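Local structure of NADH oxidoreductase (Mesorhizobium loti, 3PI7) at the interface of chains A and B. The protein probably binds NADPH and acts as an NAD(P)H-dependent oxidoreductase of the quinone reductase type, with a GroES-like fold and a Rossmann fold. Numbering follows the deposited sequence. Chains: chain A/B, NADH oxidoreductase.

The interface of chains A and B. Residues chain A 259, 270-272, 285; chain B 259, 270-272, 285.
A:Ile272 and B:Ile272, A:Ile285 and B:Ile285 meet across a two-fold axis in a homodimer-type interface that joins the nucleotide-binding domains of the deposited pair, a worked example of two-fold strand pairing in which isoleucines pack between two antiparallel ladders; the structure alone does not show that this dimer forms in solution. In one ladder, strands 284-287 pair at A:Ile285 and B:Ile285 and carry one Rossmann-type sheet into the other. Here A:Ile285 N gives a hydrogen bond to B:Ile285 O (2.8 Å), and the twin bond closes a reciprocal pair. The other, a separate two-stranded ladder, is made by strands 270-272 about A:Val271 and B:Val271: A:Ile272 N donates to B:Thr270 O at 2.8 Å, and the twin does likewise. Water extends this ladder at both ends, one molecule bridging A:Thr270 N and B:Ile272 O, the other their symmetry mates.

Between the ladders, the side chains of A:Ile272 and B:Ile272 cross at about a right angle, CG1 of A:Ile272 lying 3.9 Å from CD1 of B:Ile272. In each, CG1 stands anti to the carbonyl carbon (chi1 -56°), and the extended chain sends CD1 toward the opposite strand 284-287. There A:Ile272 meets B:Ile285 tip to tip, their CD1 atoms 4.0 Å apart. A:Ile285 and B:Ile285 lie alongside one another and point the same way, toward the A:Ile272 and B:Ile272 layer, their CB atoms 3.9 Å apart. A:Ile285 CG2 rests over one face of the A:Trp259 indole, 3.6 Å above its plane and toward the rim, as B:Ile285 CG2 does over B:Trp259. The indole thus backs this branch and may limit its movement, while its own rim only just approaches the partner, A:Trp259 CZ3 lying 4.3 Å from B:Ile272 CD1. On the other side of the 270-272 ladder, A:Val271 and B:Val271 touch through CG2 methyls.

Strand 284-287 forms an edge of the Rossmann-type sheet, next to strand 258-261 that carries A:Trp259, whereas strand 270-272 precedes helix 276-280 and packs over the sheet junction.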
loop_
_atom_site.group_PDB
_atom_site.type_symbol
_atom_site.label_atom_id
_atom_site.label_comp_id
_atom_site.label_asym_id
_atom_site.label_seq_id
_atom_site.Cartn_x
_atom_site.Cartn_y
_atom_site.Cartn_z
ATOM N N TRP A 259 -5.720 1.111 3.357
ATOM C CA TRP A 259 -5.816 -0.214 3.980
ATOM C C TRP A 259 -4.656 -0.276 4.929
ATOM O O TRP A 259 -3.507 -0.240 4.481
ATOM C CB TRP A 259 -5.728 -1.258 2.871
ATOM C CG TRP A 259 -5.773 -2.708 3.253
ATOM C CD1 TRP A 259 -5.949 -3.259 4.493
ATOM C CD2 TRP A 259 -5.755 -3.792 2.326
ATOM N NE1 TRP A 259 -6.001 -4.634 4.392
ATOM C CE2 TRP A 259 -5.834 -4.986 3.072
ATOM C CE3 TRP A 259 -5.553 -3.872 0.931
ATOM C CZ2 TRP A 259 -5.815 -6.248 2.456
ATOM C CZ3 TRP A 259 -5.537 -5.120 0.322
ATOM C CH2 TRP A 259 -5.706 -6.285 1.071
ATOM N N THR A 270 -3.367 -12.787 0.660
ATOM C CA THR A 270 -3.930 -11.438 0.635
ATOM C C THR A 270 -3.713 -10.893 -0.770
ATOM O O THR A 270 -2.575 -10.648 -1.186
ATOM C CB THR A 270 -3.336 -10.553 1.714
ATOM O OG1 THR A 270 -3.567 -11.153 2.976
ATOM C CG2 THR A 270 -3.931 -9.165 1.717
ATOM N N VAL A 271 -4.808 -10.726 -1.491
ATOM C CA VAL A 271 -4.765 -10.308 -2.892
ATOM C C VAL A 271 -5.183 -8.857 -3.019
ATOM O O VAL A 271 -6.135 -8.438 -2.373
ATOM C CB VAL A 271 -5.669 -11.232 -3.767
ATOM C CG1 VAL A 271 -5.814 -10.708 -5.196
ATOM C CG2 VAL A 271 -5.159 -12.671 -3.782
ATOM N N ILE A 272 -4.483 -8.090 -3.850
ATOM C CA ILE A 272 -4.940 -6.753 -4.276
ATOM C C ILE A 272 -5.765 -7.096 -5.516
ATOM O O ILE A 272 -5.204 -7.323 -6.604
ATOM C CB ILE A 272 -3.785 -5.784 -4.558
ATOM C CG1 ILE A 272 -2.842 -5.649 -3.343
ATOM C CG2 ILE A 272 -4.361 -4.428 -4.988
ATOM C CD1 ILE A 272 -1.433 -5.007 -3.671
ATOM N N ILE A 285 -1.931 1.205 0.638
ATOM C CA ILE A 285 -1.861 0.067 1.563
ATOM C C ILE A 285 -0.649 0.293 2.441
ATOM O O ILE A 285 0.448 0.501 1.936
ATOM C CB ILE A 285 -1.797 -1.329 0.852
ATOM C CG1 ILE A 285 -2.843 -1.428 -0.280
ATOM C CG2 ILE A 285 -1.943 -2.497 1.884
ATOM C CD1 ILE A 285 -2.763 -2.693 -1.142
ATOM N N TRP B 259 6.038 0.174 -2.956
ATOM C CA TRP B 259 5.641 -0.495 -4.201
ATOM C C TRP B 259 4.703 0.465 -4.871
ATOM O O TRP B 259 3.630 0.739 -4.325
ATOM C CB TRP B 259 4.970 -1.814 -3.827
ATOM C CG TRP B 259 4.442 -2.682 -4.931
ATOM C CD1 TRP B 259 4.530 -2.491 -6.283
ATOM C CD2 TRP B 259 3.841 -3.961 -4.740
ATOM N NE1 TRP B 259 3.976 -3.567 -6.946
ATOM C CE2 TRP B 259 3.501 -4.462 -6.014
ATOM C CE3 TRP B 259 3.440 -4.684 -3.595
ATOM C CZ2 TRP B 259 2.864 -5.703 -6.178
ATOM C CZ3 TRP B 259 2.813 -5.912 -3.757
ATOM C CH2 TRP B 259 2.567 -6.429 -5.030
ATOM N N THR B 270 -2.353 -10.380 -7.873
ATOM C CA THR B 270 -1.277 -9.653 -7.202
ATOM C C THR B 270 -1.425 -9.919 -5.711
ATOM O O THR B 270 -2.395 -9.480 -5.081
ATOM C CB THR B 270 -1.288 -8.175 -7.546
ATOM O OG1 THR B 270 -1.170 -8.031 -8.949
ATOM C CG2 THR B 270 -0.164 -7.418 -6.881
ATOM N N VAL B 271 -0.471 -10.653 -5.165
ATOM C CA VAL B 271 -0.517 -11.084 -3.769
ATOM C C VAL B 271 0.459 -10.275 -2.938
ATOM O O VAL B 271 1.575 -10.030 -3.377
ATOM C CB VAL B 271 -0.219 -12.612 -3.656
ATOM C CG1 VAL B 271 -0.055 -13.061 -2.204
ATOM C CG2 VAL B 271 -1.290 -13.449 -4.351
ATOM N N ILE B 272 0.050 -9.866 -1.741
ATOM C CA ILE B 272 0.972 -9.318 -0.727
ATOM C C ILE B 272 1.399 -10.586 0.011
ATOM O O ILE B 272 0.656 -11.097 0.869
ATOM C CB ILE B 272 0.314 -8.272 0.181
ATOM C CG1 ILE B 272 -0.310 -7.118 -0.633
ATOM C CG2 ILE B 272 1.351 -7.763 1.192
ATOM C CD1 ILE B 272 -1.341 -6.227 0.173
ATOM N N ILE B 285 2.326 0.396 -0.140
ATOM C CA ILE B 285 1.901 0.096 -1.512
ATOM C C ILE B 285 1.030 1.249 -1.961
ATOM O O ILE B 285 0.069 1.597 -1.283
ATOM C CB ILE B 285 1.154 -1.274 -1.663
ATOM C CG1 ILE B 285 1.897 -2.401 -0.913
ATOM C CG2 ILE B 285 0.923 -1.632 -3.170
ATOM C CD1 ILE B 285 1.172 -3.751 -0.865
HETATM O O HOH W 1 -0.786 -13.203 1.531
HETATM O O HOH W 2 -4.724 -9.114 -8.480
#